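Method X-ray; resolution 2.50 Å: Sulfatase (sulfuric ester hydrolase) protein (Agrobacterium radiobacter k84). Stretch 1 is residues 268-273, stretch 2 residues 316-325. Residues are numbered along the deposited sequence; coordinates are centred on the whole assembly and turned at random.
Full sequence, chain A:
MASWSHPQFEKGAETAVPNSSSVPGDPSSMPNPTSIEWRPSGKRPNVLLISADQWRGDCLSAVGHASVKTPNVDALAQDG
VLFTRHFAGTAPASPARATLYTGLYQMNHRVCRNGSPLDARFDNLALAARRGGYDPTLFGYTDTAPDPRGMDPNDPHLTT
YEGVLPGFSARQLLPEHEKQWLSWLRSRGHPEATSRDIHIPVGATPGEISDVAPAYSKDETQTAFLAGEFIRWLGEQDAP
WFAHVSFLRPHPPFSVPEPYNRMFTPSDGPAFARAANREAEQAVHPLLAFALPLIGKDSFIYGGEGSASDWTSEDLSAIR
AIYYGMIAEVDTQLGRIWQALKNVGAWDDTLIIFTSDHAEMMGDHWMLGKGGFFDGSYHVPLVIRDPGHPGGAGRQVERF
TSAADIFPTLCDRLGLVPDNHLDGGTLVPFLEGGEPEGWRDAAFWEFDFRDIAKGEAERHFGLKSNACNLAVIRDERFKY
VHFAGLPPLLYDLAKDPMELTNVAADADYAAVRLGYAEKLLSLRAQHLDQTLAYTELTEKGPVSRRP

Stretch 1 (268-273) DGPAFA
Stretch 2, residues 316-325: LSAIRAIYYG

Arg-320, reaching out of a helix, binds the backbone of an extended loop and makes all the direct hydrogen bonds of the contact. Its guanidinium grips one carbonyl with both terminal nitrogens: Arg-320 NH1 donates to Pro-270 O at 2.8 Å and Arg-320 NH2 donates to the same Pro-270 O at 2.9 Å, with N-H...O angles of 144° and 140°, so the oxygen sits in the fork between the two amino groups. A third, weak hydrogen bond runs from Arg-320 NH2 to Asp-268 O (3.2 Å, 131°). A water bridges this side of the contact: it accepts from Arg-320 NH2 (2.8 Å), donates to Asp-268 O (2.9 Å) and is hydrogen-bonded to Ser-317 OG (2.8 Å), tying the loop to two residues one helical turn apart. The Asp-268 carboxylate takes no part; its side chain (chi1 m, -61°; chi2 -9°) comes no nearer the helix than 6.1 Å, from Asp-268 CB to Tyr-324 CD2, and the loop offers main-chain oxygens instead.

The arginine is delivered by a CA-to-CB bond that points toward the loop and by a chain with chi1 t (-169°), chi2 t (168°), chi3 p (70°) and chi4 168°. Its flat head is sandwiched. Over one face lie Gly-269 CA and Pro-270 CD; over the opposite face lies Phe-272, whose ring stacks on the guanidinium with centres 4.0 Å apart and planes at 14°. The closest atoms of this stack are Phe-272 CZ and Arg-320 CZ, 3.5 Å apart. The cation-pi geometry is off-centre: Arg-320 CZ is 4.0 Å from the Phe-272 ring centroid, 32° off the ring normal. Phe-272 has chi1 m (-69°) and chi2 -81°; its CA-to-CB bond points sideways, but the end of the side chain comes nearer the helix. At the ring's edge, Phe-272 CE2 lies 3.5 Å from Ser-317 OG (Ser-317 chi1 m, -78°).

Gly-269 fits where a side chain could not. Its phi/psi of 91/154 would jam a CB against the preceding carbonyl oxygen, and an ideal CB would also lie 2.4 Å from Arg-320 NH2. Farther along the helix, Tyr-324 (chi1 m, -77°; chi2 5°) points its CA-to-CB bond toward the loop and presents its ring edge: Pro-270 CD is 3.5 Å from Tyr-324 OH, and Gly-269 CA is 4.2 Å from Tyr-324 CE2.

The loop, residues 268-273, has no regular structure. Its phi/psi values are -67/-179 at Asp-268, -69/175 at Pro-270 (C-gamma endo), -67/149 at Ala-271, -87/131 at Phe-272 and -79/86 at Ala-273; Ala-271 points its CB away. Residues 316-325 lie within a longer helix, phi near -63° and psi near -41°, with i-to-i+4 bonds such as Arg-320 N to Leu-316 O (2.9 Å) and Tyr-324 N to Arg-320 O (2.8 Å). The nearest CA atoms across the contact are Asp-268 CA and Ala-321 CA, 7.7 Å apart, and the contact buries 318 Å² in total.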

ATOM      1  N   ASP A 268     -39.262  14.921 -18.110  1.00 76.58           N
ATOM      2  CA  ASP A 268     -39.364  14.022 -16.953  1.00 76.80           C
ATOM      3  C   ASP A 268     -38.017  13.963 -16.207  1.00 78.48           C
ATOM      4  O   ASP A 268     -37.042  14.606 -16.606  1.00 78.00           O
ATOM      5  CB  ASP A 268     -39.740  12.590 -17.410  1.00 80.09           C
ATOM      6  CG  ASP A 268     -41.061  12.405 -18.128  1.00100.07           C
ATOM      7  OD1 ASP A 268     -41.869  13.378 -18.160  1.00102.05           O
ATOM      8  OD2 ASP A 268     -41.316  11.270 -18.613  1.00106.97           O
ATOM      9  N   GLY A 269     -37.967  13.170 -15.148  1.00 73.35           N
ATOM     10  CA  GLY A 269     -36.742  12.986 -14.390  1.00 71.96           C
ATOM     11  C   GLY A 269     -36.548  13.940 -13.228  1.00 71.79           C
ATOM     12  O   GLY A 269     -37.052  15.072 -13.242  1.00 70.44           O
ATOM     13  N   PRO A 270     -35.772  13.493 -12.209  1.00 64.94           N
ATOM     14  CA  PRO A 270     -35.521  14.352 -11.040  1.00 62.13           C
ATOM     15  C   PRO A 270     -34.649  15.571 -11.336  1.00 59.58           C
ATOM     16  O   PRO A 270     -34.135  15.734 -12.447  1.00 57.68           O
ATOM     17  CB  PRO A 270     -34.832  13.400 -10.054  1.00 64.06           C
ATOM     18  CG  PRO A 270     -34.160  12.379 -10.928  1.00 69.63           C
ATOM     19  CD  PRO A 270     -35.120  12.171 -12.060  1.00 65.95           C
ATOM     20  N   ALA A 271     -34.479  16.425 -10.316  1.00 53.36           N
ATOM     21  CA  ALA A 271     -33.635  17.610 -10.387  1.00 52.62           C
ATOM     22  C   ALA A 271     -32.165  17.170 -10.514  1.00 58.62           C
ATOM     23  O   ALA A 271     -31.785  16.091 -10.030  1.00 58.47           O
ATOM     24  CB  ALA A 271     -33.817  18.459  -9.130  1.00 52.66           C
ATOM     25  N   PHE A 272     -31.359  17.988 -11.192  1.00 55.11           N
ATOM     26  CA  PHE A 272     -29.942  17.732 -11.373  1.00 54.05           C
ATOM     27  C   PHE A 272     -29.199  18.312 -10.174  1.00 57.99           C
ATOM     28  O   PHE A 272     -29.449  19.460  -9.795  1.00 59.55           O
ATOM     29  CB  PHE A 272     -29.441  18.380 -12.663  1.00 55.33           C
ATOM     30  CG  PHE A 272     -29.952  17.770 -13.938  1.00 56.83           C
ATOM     31  CD1 PHE A 272     -29.369  16.625 -14.459  1.00 58.62           C
ATOM     32  CD2 PHE A 272     -30.977  18.381 -14.664  1.00 59.42           C
ATOM     33  CE1 PHE A 272     -29.831  16.073 -15.663  1.00 60.24           C
ATOM     34  CE2 PHE A 272     -31.431  17.828 -15.881  1.00 61.55           C
ATOM     35  CZ  PHE A 272     -30.854  16.680 -16.369  1.00 59.23           C
ATOM     36  N   ALA A 273     -28.308  17.518  -9.562  1.00 52.27           N
ATOM     37  CA  ALA A 273     -27.482  17.974  -8.453  1.00 51.62           C
ATOM     38  C   ALA A 273     -26.339  18.777  -9.077  1.00 56.17           C
ATOM     39  O   ALA A 273     -25.301  18.207  -9.407  1.00 55.98           O
ATOM     40  CB  ALA A 273     -26.937  16.780  -7.674  1.00 52.00           C
ATOM     41  N   LEU A 316     -28.902  17.888 -22.265  1.00 49.89           N
ATOM     42  CA  LEU A 316     -28.624  16.925 -21.205  1.00 48.55           C
ATOM     43  C   LEU A 316     -29.874  16.184 -20.782  1.00 53.18           C
ATOM     44  O   LEU A 316     -29.822  14.968 -20.588  1.00 55.98           O
ATOM     45  CB  LEU A 316     -27.908  17.577 -19.997  1.00 47.89           C
ATOM     46  CG  LEU A 316     -26.599  18.348 -20.296  1.00 50.02           C
ATOM     47  CD1 LEU A 316     -26.058  19.034 -19.057  1.00 49.82           C
ATOM     48  CD2 LEU A 316     -25.537  17.461 -20.949  1.00 47.48           C
ATOM     49  N   SER A 317     -31.015  16.884 -20.710  1.00 49.01           N
ATOM     50  CA  SER A 317     -32.312  16.272 -20.373  1.00 47.69           C
ATOM     51  C   SER A 317     -32.742  15.263 -21.459  1.00 48.90           C
ATOM     52  O   SER A 317     -33.297  14.211 -21.133  1.00 48.04           O
ATOM     53  CB  SER A 317     -33.375  17.346 -20.157  1.00 50.77           C
ATOM     54  OG  SER A 317     -33.255  17.953 -18.876  1.00 57.04           O
ATOM     55  N   ALA A 318     -32.423  15.561 -22.732  1.00 45.33           N
ATOM     56  CA  ALA A 318     -32.701  14.694 -23.885  1.00 46.71           C
ATOM     57  C   ALA A 318     -31.837  13.432 -23.837  1.00 52.10           C
ATOM     58  O   ALA A 318     -32.336  12.339 -24.105  1.00 51.92           O
ATOM     59  CB  ALA A 318     -32.454  15.441 -25.192  1.00 47.56           C
ATOM     60  N   ILE A 319     -30.551  13.587 -23.467  1.00 49.40           N
ATOM     61  CA  ILE A 319     -29.591  12.493 -23.295  1.00 48.94           C
ATOM     62  C   ILE A 319     -30.098  11.558 -22.166  1.00 52.51           C
ATOM     63  O   ILE A 319     -30.145  10.335 -22.358  1.00 51.74           O
ATOM     64  CB  ILE A 319     -28.161  13.065 -23.048  1.00 51.56           C
ATOM     65  CG1 ILE A 319     -27.518  13.520 -24.374  1.00 51.69           C
ATOM     66  CG2 ILE A 319     -27.267  12.065 -22.311  1.00 52.87           C
ATOM     67  CD1 ILE A 319     -26.263  14.403 -24.239  1.00 54.85           C
ATOM     68  N   ARG A 320     -30.536  12.152 -21.021  1.00 47.70           N
ATOM     69  CA  ARG A 320     -31.061  11.404 -19.884  1.00 47.53           C
ATOM     70  C   ARG A 320     -32.284  10.538 -20.227  1.00 55.93           C
ATOM     71  O   ARG A 320     -32.402   9.404 -19.734  1.00 55.85           O
ATOM     72  CB  ARG A 320     -31.340  12.349 -18.727  1.00 46.05           C
ATOM     73  CG  ARG A 320     -31.643  11.634 -17.418  1.00 51.35           C
ATOM     74  CD  ARG A 320     -31.631  12.580 -16.247  1.00 60.80           C
ATOM     75  NE  ARG A 320     -32.760  13.510 -16.256  1.00 64.19           N
ATOM     76  CZ  ARG A 320     -33.091  14.277 -15.223  1.00 76.18           C
ATOM     77  NH1 ARG A 320     -32.390  14.222 -14.094  1.00 70.73           N
ATOM     78  NH2 ARG A 320     -34.124  15.104 -15.308  1.00 44.57           N
ATOM     79  N   ALA A 321     -33.184  11.071 -21.078  1.00 55.47           N
ATOM     80  CA  ALA A 321     -34.395  10.394 -21.567  1.00 55.31           C
ATOM     81  C   ALA A 321     -34.025   9.112 -22.326  1.00 57.18           C
ATOM     82  O   ALA A 321     -34.659   8.079 -22.127  1.00 57.16           O
ATOM     83  CB  ALA A 321     -35.194  11.337 -22.467  1.00 55.88           C
ATOM     84  N   ILE A 322     -32.975   9.182 -23.158  1.00 53.71           N
ATOM     85  CA  ILE A 322     -32.427   8.045 -23.916  1.00 54.42           C
ATOM     86  C   ILE A 322     -31.753   7.055 -22.932  1.00 56.95           C
ATOM     87  O   ILE A 322     -32.018   5.852 -23.003  1.00 56.00           O
ATOM     88  CB  ILE A 322     -31.457   8.507 -25.050  1.00 57.88           C
ATOM     89  CG1 ILE A 322     -32.167   9.493 -26.023  1.00 57.04           C
ATOM     90  CG2 ILE A 322     -30.851   7.301 -25.803  1.00 59.45           C
ATOM     91  CD1 ILE A 322     -31.257  10.322 -26.908  1.00 52.45           C
ATOM     92  N   TYR A 323     -30.929   7.580 -21.990  1.00 51.94           N
ATOM     93  CA  TYR A 323     -30.254   6.796 -20.951  1.00 50.44           C
ATOM     94  C   TYR A 323     -31.257   5.973 -20.142  1.00 54.44           C
ATOM     95  O   TYR A 323     -31.044   4.770 -19.940  1.00 53.43           O
ATOM     96  CB  TYR A 323     -29.425   7.703 -20.036  1.00 49.64           C
ATOM     97  CG  TYR A 323     -28.749   6.987 -18.885  1.00 50.31           C
ATOM     98  CD1 TYR A 323     -27.673   6.126 -19.106  1.00 52.51           C
ATOM     99  CD2 TYR A 323     -29.120   7.238 -17.566  1.00 50.16           C
ATOM    100  CE1 TYR A 323     -27.003   5.515 -18.046  1.00 51.88           C
ATOM    101  CE2 TYR A 323     -28.458   6.633 -16.500  1.00 50.75           C
ATOM    102  CZ  TYR A 323     -27.391   5.781 -16.745  1.00 54.24           C
ATOM    103  OH  TYR A 323     -26.734   5.180 -15.700  1.00 49.79           O
ATOM    104  N   TYR A 324     -32.362   6.620 -19.711  1.00 52.07           N
ATOM    105  CA  TYR A 324     -33.452   5.985 -18.954  1.00 51.73           C
ATOM    106  C   TYR A 324     -34.078   4.844 -19.768  1.00 56.11           C
ATOM    107  O   TYR A 324     -34.400   3.795 -19.197  1.00 56.20           O
ATOM    108  CB  TYR A 324     -34.503   7.033 -18.526  1.00 52.34           C
ATOM    109  CG  TYR A 324     -34.104   7.891 -17.338  1.00 54.10           C
ATOM    110  CD1 TYR A 324     -32.833   7.783 -16.766  1.00 56.38           C
ATOM    111  CD2 TYR A 324     -34.997   8.806 -16.777  1.00 53.68           C
ATOM    112  CE1 TYR A 324     -32.467   8.558 -15.665  1.00 57.90           C
ATOM    113  CE2 TYR A 324     -34.637   9.595 -15.681  1.00 54.12           C
ATOM    114  CZ  TYR A 324     -33.370   9.466 -15.131  1.00 64.20           C
ATOM    115  OH  TYR A 324     -33.004  10.236 -14.062  1.00 66.56           O
ATOM    116  N   GLY A 325     -34.196   5.053 -21.085  1.00 52.51           N
ATOM    117  CA  GLY A 325     -34.705   4.043 -22.005  1.00 53.09           C
ATOM    118  C   GLY A 325     -33.726   2.898 -22.207  1.00 58.10           C
ATOM    119  O   GLY A 325     -34.132   1.744 -22.319  1.00 59.86           O
TER
HETATM  120  O   HOH W   1     -35.198  16.775 -17.315  1.00 50.02           O